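Local coordinates for protein colicin-D (Escherichia coli, PDB 5ZNM) that kills Escherichia coli and closely related bacteria by inhibiting protein synthesis, using a C-terminal tRNA-cleaving ribonuclease domain that follows a central domain, at residues Gln58-Met61 against Gly65-Thr68; Ala200-Pro205 against Thr316-Arg321; Met354-Ile359 against Arg379-Thr384. All coordinates share one frame; numbering follows the deposited sequence.

Contact 1: residues Gln58-Met61 against Gly65-Thr68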
loop_
_atom_site.group_PDB
_atom_site.type_symbol
_atom_site.label_atom_id
_atom_site.label_comp_id
_atom_site.label_asym_id
_atom_site.label_seq_id
_atom_site.Cartn_x
_atom_site.Cartn_y
_atom_site.Cartn_z
ATOM N N GLN A 58 -4.195 -7.719 -4.026
ATOM C CA GLN A 58 -3.258 -8.793 -3.748
ATOM C C GLN A 58 -2.999 -9.601 -5.007
ATOM O O GLN A 58 -3.885 -9.787 -5.849
ATOM C CB GLN A 58 -3.768 -9.732 -2.649
ATOM C CG GLN A 58 -3.812 -9.071 -1.264
ATOM C CD GLN A 58 -4.520 -9.948 -0.232
ATOM O OE1 GLN A 58 -4.384 -11.168 -0.247
ATOM N NE2 GLN A 58 -5.298 -9.316 0.669
ATOM N N LEU A 59 -1.775 -10.106 -5.104
ATOM C CA LEU A 59 -1.389 -11.028 -6.166
ATOM C C LEU A 59 -0.654 -12.176 -5.508
ATOM O O LEU A 59 0.387 -11.964 -4.880
ATOM C CB LEU A 59 -0.510 -10.342 -7.213
ATOM C CG LEU A 59 0.068 -11.241 -8.300
ATOM C CD1 LEU A 59 -1.036 -11.898 -9.101
ATOM C CD2 LEU A 59 0.983 -10.440 -9.226
ATOM N N ALA A 60 -1.206 -13.377 -5.613
ATOM C CA ALA A 60 -0.588 -14.552 -5.023
ATOM C C ALA A 60 -0.170 -15.496 -6.136
ATOM O O ALA A 60 -0.868 -15.632 -7.146
ATOM C CB ALA A 60 -1.539 -15.259 -4.042
ATOM N N MET A 61 0.983 -16.123 -5.955
ATOM C CA MET A 61 1.502 -17.100 -6.902
ATOM C C MET A 61 2.013 -18.295 -6.111
ATOM O O MET A 61 2.734 -18.118 -5.124
ATOM C CB MET A 61 2.613 -16.483 -7.757
ATOM C CG MET A 61 2.182 -15.236 -8.538
ATOM S SD MET A 61 3.417 -13.896 -8.567
ATOM C CE MET A 61 3.277 -13.265 -6.887
ATOM N N GLY A 65 4.503 -16.779 -2.577
ATOM C CA GLY A 65 3.865 -15.888 -1.614
ATOM C C GLY A 65 2.878 -14.880 -2.186
ATOM O O GLY A 65 2.471 -14.916 -3.353
ATOM N N VAL A 66 2.500 -13.941 -1.316
ATOM C CA VAL A 66 1.463 -12.954 -1.591
ATOM C C VAL A 66 2.091 -11.568 -1.643
ATOM O O VAL A 66 2.836 -11.180 -0.734
ATOM C CB VAL A 66 0.354 -13.002 -0.526
ATOM C CG1 VAL A 66 -0.664 -11.892 -0.766
ATOM C CG2 VAL A 66 -0.312 -14.378 -0.545
ATOM N N TRP A 67 1.786 -10.830 -2.706
ATOM C CA TRP A 67 2.080 -9.408 -2.813
ATOM C C TRP A 67 0.825 -8.617 -2.451
ATOM O O TRP A 67 -0.263 -8.935 -2.936
ATOM C CB TRP A 67 2.524 -9.086 -4.240
ATOM C CG TRP A 67 2.839 -7.633 -4.532
ATOM C CD1 TRP A 67 4.044 -7.022 -4.417
ATOM C CD2 TRP A 67 1.934 -6.651 -5.045
ATOM N NE1 TRP A 67 3.951 -5.711 -4.822
ATOM C CE2 TRP A 67 2.662 -5.460 -5.212
ATOM C CE3 TRP A 67 0.574 -6.666 -5.379
ATOM C CZ2 TRP A 67 2.077 -4.286 -5.681
ATOM C CZ3 TRP A 67 -0.004 -5.509 -5.858
ATOM C CH2 TRP A 67 0.750 -4.328 -6.007
ATOM N N THR A 68 0.981 -7.588 -1.615
ATOM C CA THR A 68 -0.133 -6.788 -1.114
ATOM C C THR A 68 0.097 -5.311 -1.424
ATOM O O THR A 68 1.222 -4.810 -1.312
ATOM C CB THR A 68 -0.288 -6.970 0.414
ATOM O OG1 THR A 68 -0.531 -8.352 0.714
ATOM C CG2 THR A 68 -1.437 -6.142 0.939
#
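Gln58 and Thr68 face each other as a non-hydrogen-bonded pair, their side chains side by side and pointing the same way, with Gln58 CG 3.9 Å from Thr68 OG1. Gln58 CG stands anti to the carbonyl carbon (chi1 -69°) and the chain runs extended beyond it, carrying OE1 obliquely across Val66 to within 3.8 Å of Val66 CG1. Gln58 NE2 donates to Asn51 O, outside the hairpin, and to Ser56 OG at the start of the same strand. Leu59 forms the hydrogen-bonded pair with Trp67. Leu59 N reaches Trp67 O at 2.9 Å in the carbonyl plane, and Trp67 N returns a nearly straight bond (175°) of 2.8 Å to Leu59 O. Trp67 O also receives a CA-H...O contact from Gln58 CA. On the same face as Leu59, the indole brings its six-membered ring near the strand, Trp67 CE3 lying 4.2 Å from Leu59 CB. Ala60 CB meets the second methyl of Val66, CG2, at 3.8 Å, so the two branches of Val66 are shared between Ala60 and Gln58. At Met61 the pairing slackens: Met61 N donates to Gly65 O over 3.2 Å, while the bent thioether chain curls its CE back beside that carbonyl. Gly65 has positive phi where the chain returns from the three-residue connection of this beta hairpin. Strand 56-61 is bonded on its other edge to strand 126-131 through Ser129 and Met127; the backbone of Val66 hydrogen-bonds to that of Pro233 and His235, and Trp67 and Thr68 pack on Ile73 and Asp72 of the second subunit.

Contact 2: residues Ala200-Pro205 against Thr316-Arg321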
loop_
_atom_site.group_PDB
_atom_site.type_symbol
_atom_site.label_atom_id
_atom_site.label_comp_id
_atom_site.label_asym_id
_atom_site.label_seq_id
_atom_site.Cartn_x
_atom_site.Cartn_y
_atom_site.Cartn_z
ATOM N N ALA A 200 -14.479 -27.913 -9.951
ATOM C CA ALA A 200 -13.750 -28.455 -11.081
ATOM C C ALA A 200 -14.308 -27.881 -12.378
ATOM O O ALA A 200 -15.487 -27.533 -12.469
ATOM C CB ALA A 200 -13.843 -29.982 -11.089
ATOM N N VAL A 201 -13.433 -27.765 -13.382
ATOM C CA VAL A 201 -13.784 -27.313 -14.728
ATOM C C VAL A 201 -13.068 -28.221 -15.725
ATOM O O VAL A 201 -12.205 -29.016 -15.362
ATOM C CB VAL A 201 -13.382 -25.844 -14.971
ATOM C CG1 VAL A 201 -14.118 -24.898 -14.019
ATOM C CG2 VAL A 201 -11.864 -25.693 -14.793
ATOM N N VAL A 202 -13.424 -28.087 -17.000
ATOM C CA VAL A 202 -12.671 -28.778 -18.047
ATOM C C VAL A 202 -11.218 -28.314 -18.000
ATOM O O VAL A 202 -10.921 -27.136 -18.231
ATOM C CB VAL A 202 -13.284 -28.528 -19.435
ATOM C CG1 VAL A 202 -12.346 -29.024 -20.551
ATOM C CG2 VAL A 202 -14.638 -29.178 -19.539
ATOM N N GLY A 203 -10.306 -29.235 -17.690
ATOM C CA GLY A 203 -8.895 -28.920 -17.599
ATOM C C GLY A 203 -8.348 -28.664 -16.213
ATOM O O GLY A 203 -7.154 -28.363 -16.086
ATOM N N ALA A 204 -9.167 -28.792 -15.167
ATOM C CA ALA A 204 -8.607 -28.527 -13.854
ATOM C C ALA A 204 -9.485 -29.139 -12.772
ATOM O O ALA A 204 -10.712 -29.089 -12.894
ATOM C CB ALA A 204 -8.455 -27.017 -13.607
ATOM N N PRO A 205 -8.902 -29.719 -11.722
ATOM C CA PRO A 205 -9.683 -30.249 -10.591
ATOM C C PRO A 205 -10.260 -29.129 -9.740
ATOM O O PRO A 205 -9.982 -27.951 -9.996
ATOM C CB PRO A 205 -8.644 -31.041 -9.777
ATOM C CG PRO A 205 -7.334 -30.323 -10.118
ATOM C CD PRO A 205 -7.461 -29.962 -11.550
ATOM N N THR A 316 -9.704 -29.378 -27.163
ATOM C CA THR A 316 -8.586 -30.062 -27.807
ATOM C C THR A 316 -7.240 -29.535 -27.321
ATOM O O THR A 316 -6.278 -30.311 -27.221
ATOM C CB THR A 316 -8.694 -29.958 -29.335
ATOM O OG1 THR A 316 -8.603 -28.582 -29.754
ATOM C CG2 THR A 316 -10.016 -30.524 -29.798
ATOM N N LEU A 317 -7.149 -28.244 -26.988
ATOM C CA LEU A 317 -5.916 -27.749 -26.379
ATOM C C LEU A 317 -5.694 -28.356 -25.004
ATOM O O LEU A 317 -4.544 -28.561 -24.610
ATOM C CB LEU A 317 -5.915 -26.216 -26.278
ATOM C CG LEU A 317 -5.988 -25.431 -27.593
ATOM C CD1 LEU A 317 -5.792 -23.930 -27.331
ATOM C CD2 LEU A 317 -4.977 -25.947 -28.614
ATOM N N THR A 318 -6.778 -28.643 -24.262
ATOM C CA THR A 318 -6.637 -29.360 -22.997
ATOM C C THR A 318 -6.183 -30.800 -23.228
ATOM O O THR A 318 -5.358 -31.321 -22.467
ATOM C CB THR A 318 -7.953 -29.297 -22.206
ATOM O OG1 THR A 318 -8.282 -27.918 -21.948
ATOM C CG2 THR A 318 -7.837 -30.036 -20.872
ATOM N N LYS A 319 -6.684 -31.455 -24.286
ATOM C CA LYS A 319 -6.160 -32.777 -24.652
ATOM C C LYS A 319 -4.649 -32.734 -24.862
ATOM O O LYS A 319 -3.913 -33.595 -24.361
ATOM C CB LYS A 319 -6.831 -33.289 -25.935
ATOM C CG LYS A 319 -8.236 -33.844 -25.794
ATOM C CD LYS A 319 -8.593 -34.616 -27.102
ATOM C CE LYS A 319 -10.049 -35.079 -27.087
ATOM N NZ LYS A 319 -10.374 -35.784 -28.356
ATOM N N PHE A 320 -4.176 -31.742 -25.632
ATOM C CA PHE A 320 -2.749 -31.604 -25.940
ATOM C C PHE A 320 -1.941 -31.344 -24.673
ATOM O O PHE A 320 -0.910 -31.985 -24.432
ATOM C CB PHE A 320 -2.579 -30.453 -26.941
ATOM C CG PHE A 320 -1.193 -30.324 -27.559
ATOM C CD1 PHE A 320 -0.398 -31.426 -27.785
ATOM C CD2 PHE A 320 -0.721 -29.072 -27.943
ATOM C CE1 PHE A 320 0.860 -31.289 -28.386
ATOM C CE2 PHE A 320 0.532 -28.916 -28.530
ATOM C CZ PHE A 320 1.324 -30.036 -28.756
ATOM N N ARG A 321 -2.412 -30.418 -23.830
ATOM C CA ARG A 321 -1.748 -30.169 -22.552
ATOM C C ARG A 321 -1.643 -31.455 -21.729
ATOM O O ARG A 321 -0.570 -31.797 -21.206
ATOM C CB ARG A 321 -2.515 -29.085 -21.781
ATOM C CG ARG A 321 -1.798 -28.455 -20.580
ATOM C CD ARG A 321 -1.819 -29.319 -19.319
ATOM N NE ARG A 321 -3.166 -29.798 -18.934
ATOM C CZ ARG A 321 -4.049 -29.093 -18.225
ATOM N NH1 ARG A 321 -5.233 -29.627 -17.917
ATOM N NH2 ARG A 321 -3.754 -27.858 -17.810
HETATM O O HOH W 1 -8.966 -25.992 -19.923
#
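Gly203 and Thr318 make the tight apolar touch here: the methyl Thr318 CG2 presses on Gly203 CA at 3.6 Å, lying directly against the glycine backbone. One helical turn further on, Arg321 comes in beside it. NH1 of Arg321 donates a fairly straight bond (168°) of 2.9 Å to Gly203 O, which lies close to the guanidinium plane and so meets the group at its edge. The bond approaches the carbonyl steeply from the side, with a C=O...N angle of 118°, and tilted out of the carbonyl plane. The reach depends on a folded chain: CG leaves anti to the backbone N, then the chain bends about CB-CG (chi2 -79°) and again about CG-CD, returning the guanidinium to the loop; NH2 makes a weak further bond to Pro284 O. The loop offers this carbonyl from a type II beta turn, Val201 to Ala204, with Gly203 at its third position, where positive phi is expected; Ala204 N closes the turn on Val201 O at 3.1 Å. The turn connects strands 194-198 and 207-212 of the central domain, whereas helix 314-329 belongs to the C-terminal tRNase domain, so the contact spans the two domains, and these two segments bury 132 Å² between them. The other side is looser and wet. Val202 CG1 comes no nearer than 4.4 Å to Thr318 OG1, and the polar link there passes through a water that donates to Val202 O (2.8 Å) and to Thr318 OG1 (2.9 Å), a hydroxyl also bonded to Arg314 O within its own helix.

Contact 3: residues Met354-Ile359 against Arg379-Thr384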
loop_
_atom_site.group_PDB
_atom_site.type_symbol
_atom_site.label_atom_id
_atom_site.label_comp_id
_atom_site.label_asym_id
_atom_site.label_seq_id
_atom_site.Cartn_x
_atom_site.Cartn_y
_atom_site.Cartn_z
ATOM N N MET A 354 8.668 -42.807 -28.905
ATOM C CA MET A 354 9.692 -42.021 -29.597
ATOM C C MET A 354 9.400 -40.529 -29.591
ATOM O O MET A 354 10.001 -39.776 -30.366
ATOM C CB MET A 354 9.909 -42.505 -31.037
ATOM C CG MET A 354 10.197 -43.985 -31.125
ATOM S SD MET A 354 11.871 -44.385 -30.626
ATOM C CE MET A 354 12.788 -43.624 -31.967
ATOM N N ASN A 355 8.525 -40.065 -28.701
ATOM C CA ASN A 355 8.218 -38.644 -28.631
ATOM C C ASN A 355 9.273 -37.900 -27.823
ATOM O O ASN A 355 9.861 -38.438 -26.879
ATOM C CB ASN A 355 6.827 -38.424 -28.027
ATOM C CG ASN A 355 5.714 -38.731 -29.019
ATOM O OD1 ASN A 355 5.961 -38.817 -30.225
ATOM N ND2 ASN A 355 4.478 -38.897 -28.522
ATOM N N VAL A 356 9.523 -36.654 -28.216
ATOM C CA VAL A 356 10.301 -35.721 -27.414
ATOM C C VAL A 356 9.407 -34.556 -27.031
ATOM O O VAL A 356 8.503 -34.176 -27.782
ATOM C CB VAL A 356 11.542 -35.193 -28.169
ATOM C CG1 VAL A 356 12.552 -36.312 -28.372
ATOM C CG2 VAL A 356 11.109 -34.612 -29.520
ATOM N N VAL A 357 9.682 -33.977 -25.860
ATOM C CA VAL A 357 9.083 -32.713 -25.432
ATOM C C VAL A 357 10.224 -31.810 -24.973
ATOM O O VAL A 357 11.096 -32.253 -24.214
ATOM C CB VAL A 357 8.047 -32.905 -24.307
ATOM C CG1 VAL A 357 7.698 -31.550 -23.652
ATOM C CG2 VAL A 357 6.773 -33.620 -24.851
ATOM N N ILE A 358 10.236 -30.563 -25.464
ATOM C CA ILE A 358 11.279 -29.585 -25.145
ATOM C C ILE A 358 10.782 -28.639 -24.063
ATOM O O ILE A 358 9.744 -27.988 -24.228
ATOM C CB ILE A 358 11.699 -28.773 -26.381
ATOM C CG1 ILE A 358 12.070 -29.675 -27.559
ATOM C CG2 ILE A 358 12.865 -27.769 -26.002
ATOM C CD1 ILE A 358 12.052 -28.909 -28.891
ATOM N N ILE A 359 11.568 -28.495 -23.001
ATOM C CA ILE A 359 11.295 -27.565 -21.913
ATOM C C ILE A 359 12.414 -26.530 -21.894
ATOM O O ILE A 359 13.592 -26.891 -21.813
ATOM C CB ILE A 359 11.211 -28.290 -20.556
ATOM C CG1 ILE A 359 10.198 -29.435 -20.613
ATOM C CG2 ILE A 359 10.830 -27.307 -19.446
ATOM C CD1 ILE A 359 8.777 -28.974 -20.841
ATOM N N ARG A 379 18.146 -39.760 -36.246
ATOM C CA ARG A 379 19.306 -40.585 -35.933
ATOM C C ARG A 379 20.360 -39.794 -35.165
ATOM O O ARG A 379 20.956 -40.296 -34.203
ATOM C CB ARG A 379 19.890 -41.144 -37.234
ATOM C CG ARG A 379 20.924 -42.225 -37.057
ATOM C CD ARG A 379 21.795 -42.371 -38.311
ATOM N NE ARG A 379 22.133 -41.077 -38.914
ATOM C CZ ARG A 379 23.184 -40.331 -38.574
ATOM N NH1 ARG A 379 24.020 -40.736 -37.623
ATOM N NH2 ARG A 379 23.401 -39.174 -39.185
ATOM N N ILE A 380 20.607 -38.557 -35.575
ATOM C CA ILE A 380 21.561 -37.722 -34.852
ATOM C C ILE A 380 21.088 -37.494 -33.419
ATOM O O ILE A 380 21.879 -37.577 -32.472
ATOM C CB ILE A 380 21.784 -36.403 -35.610
ATOM C CG1 ILE A 380 22.575 -36.682 -36.896
ATOM C CG2 ILE A 380 22.510 -35.379 -34.736
ATOM C CD1 ILE A 380 22.689 -35.488 -37.793
ATOM N N TYR A 381 19.791 -37.227 -33.229
ATOM C CA TYR A 381 19.310 -37.003 -31.869
ATOM C C TYR A 381 19.457 -38.260 -31.017
ATOM O O TYR A 381 19.963 -38.199 -29.894
ATOM C CB TYR A 381 17.851 -36.537 -31.857
ATOM C CG TYR A 381 17.299 -36.556 -30.442
ATOM C CD1 TYR A 381 17.738 -35.637 -29.495
ATOM C CD2 TYR A 381 16.359 -37.519 -30.045
ATOM C CE1 TYR A 381 17.253 -35.663 -28.183
ATOM C CE2 TYR A 381 15.877 -37.549 -28.744
ATOM C CZ TYR A 381 16.329 -36.627 -27.821
ATOM O OH TYR A 381 15.841 -36.668 -26.521
ATOM N N LEU A 382 18.991 -39.406 -31.522
ATOM C CA LEU A 382 19.094 -40.642 -30.748
ATOM C C LEU A 382 20.541 -40.949 -30.414
ATOM O O LEU A 382 20.851 -41.394 -29.306
ATOM C CB LEU A 382 18.461 -41.812 -31.510
ATOM C CG LEU A 382 16.965 -41.658 -31.804
ATOM C CD1 LEU A 382 16.446 -42.720 -32.773
ATOM C CD2 LEU A 382 16.145 -41.674 -30.503
ATOM N N GLU A 383 21.447 -40.666 -31.342
ATOM C CA GLU A 383 22.842 -40.997 -31.127
ATOM C C GLU A 383 23.537 -39.998 -30.203
ATOM O O GLU A 383 24.366 -40.397 -29.380
ATOM C CB GLU A 383 23.522 -41.118 -32.497
ATOM C CG GLU A 383 23.003 -42.371 -33.277
ATOM C CD GLU A 383 23.602 -42.572 -34.676
ATOM O OE1 GLU A 383 24.271 -41.656 -35.206
ATOM O OE2 GLU A 383 23.390 -43.667 -35.250
ATOM N N THR A 384 23.194 -38.705 -30.278
ATOM C CA THR A 384 23.966 -37.689 -29.572
ATOM C C THR A 384 23.186 -36.873 -28.554
ATOM O O THR A 384 23.816 -36.193 -27.734
ATOM C CB THR A 384 24.621 -36.698 -30.561
ATOM O OG1 THR A 384 23.612 -35.873 -31.161
ATOM C CG2 THR A 384 25.405 -37.445 -31.648
#
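Val356 and Tyr381 approach from opposite directions, the valine reaching out from the strand and the phenol out from the helix. A single methyl does the touching: Val356 CG1 sits 3.6 Å from Tyr381 CE2 and 3.8 Å from Tyr381 OH, so it rests near the outer end of the ring. That methyl is anti to its carbonyl carbon (chi1 -68°). Tyr381 projects its ring with CG anti to the backbone N (chi1 170°), a rotamer that carries the hydroxyl past the valine to a hydrogen bond with Lys336 O. The phenol is thus gripped at its polar end while the methyl meets the ring obliquely. The second touch joins two longer aliphatic chains, Met354 and Leu382. Met354, at a positive-phi position just before the strand, folds at every torsion (chi1 -53°, with chi2 and chi3 in the same sense) and curls CE round to the fork of Leu382. CE lies 3.9 Å from Leu382 CD1 and 4.1 Å from Leu382 CD2, the two side chains crossing at about a right angle. No hydrogen bond spans the contact. Within the helix, Ile380 O accepts from both Thr384 N and Thr384 OG1, which come from opposite faces of the carbonyl plane; OG1 is 2.8 Å away. Phe349, Trp369 and Ile371 also pack on Val356. On the other face of the sheet Val357 meets Ile324 and His327 of helix 314-329, so the antiparallel sheet of the tRNase domain carries helices on both faces, with the C-terminal helix 376-384 packed against the side bearing Val356.

In the fold
Followed from the N terminus, the three contacts come in series; none nests within or crosses another. Contact 1 closes the shortest loop, a hairpin at one side of the central domain's five-stranded sheet. Contact 2 closes the longest: 110 residues separate its segments, and it brings a turn of the central domain against a helix of the tRNase domain. Contact 3 then joins the last helix to a strand of the tRNase sheet, with 19 residues between. Centres of contacts 1 and 3 lie 39 Å apart, while contacts 2 and 3 approach to about 7 Å between nearest atoms without touching. Helix 314-329 relates these two, meeting the central domain in contact 2 and also packing on strand 355-359.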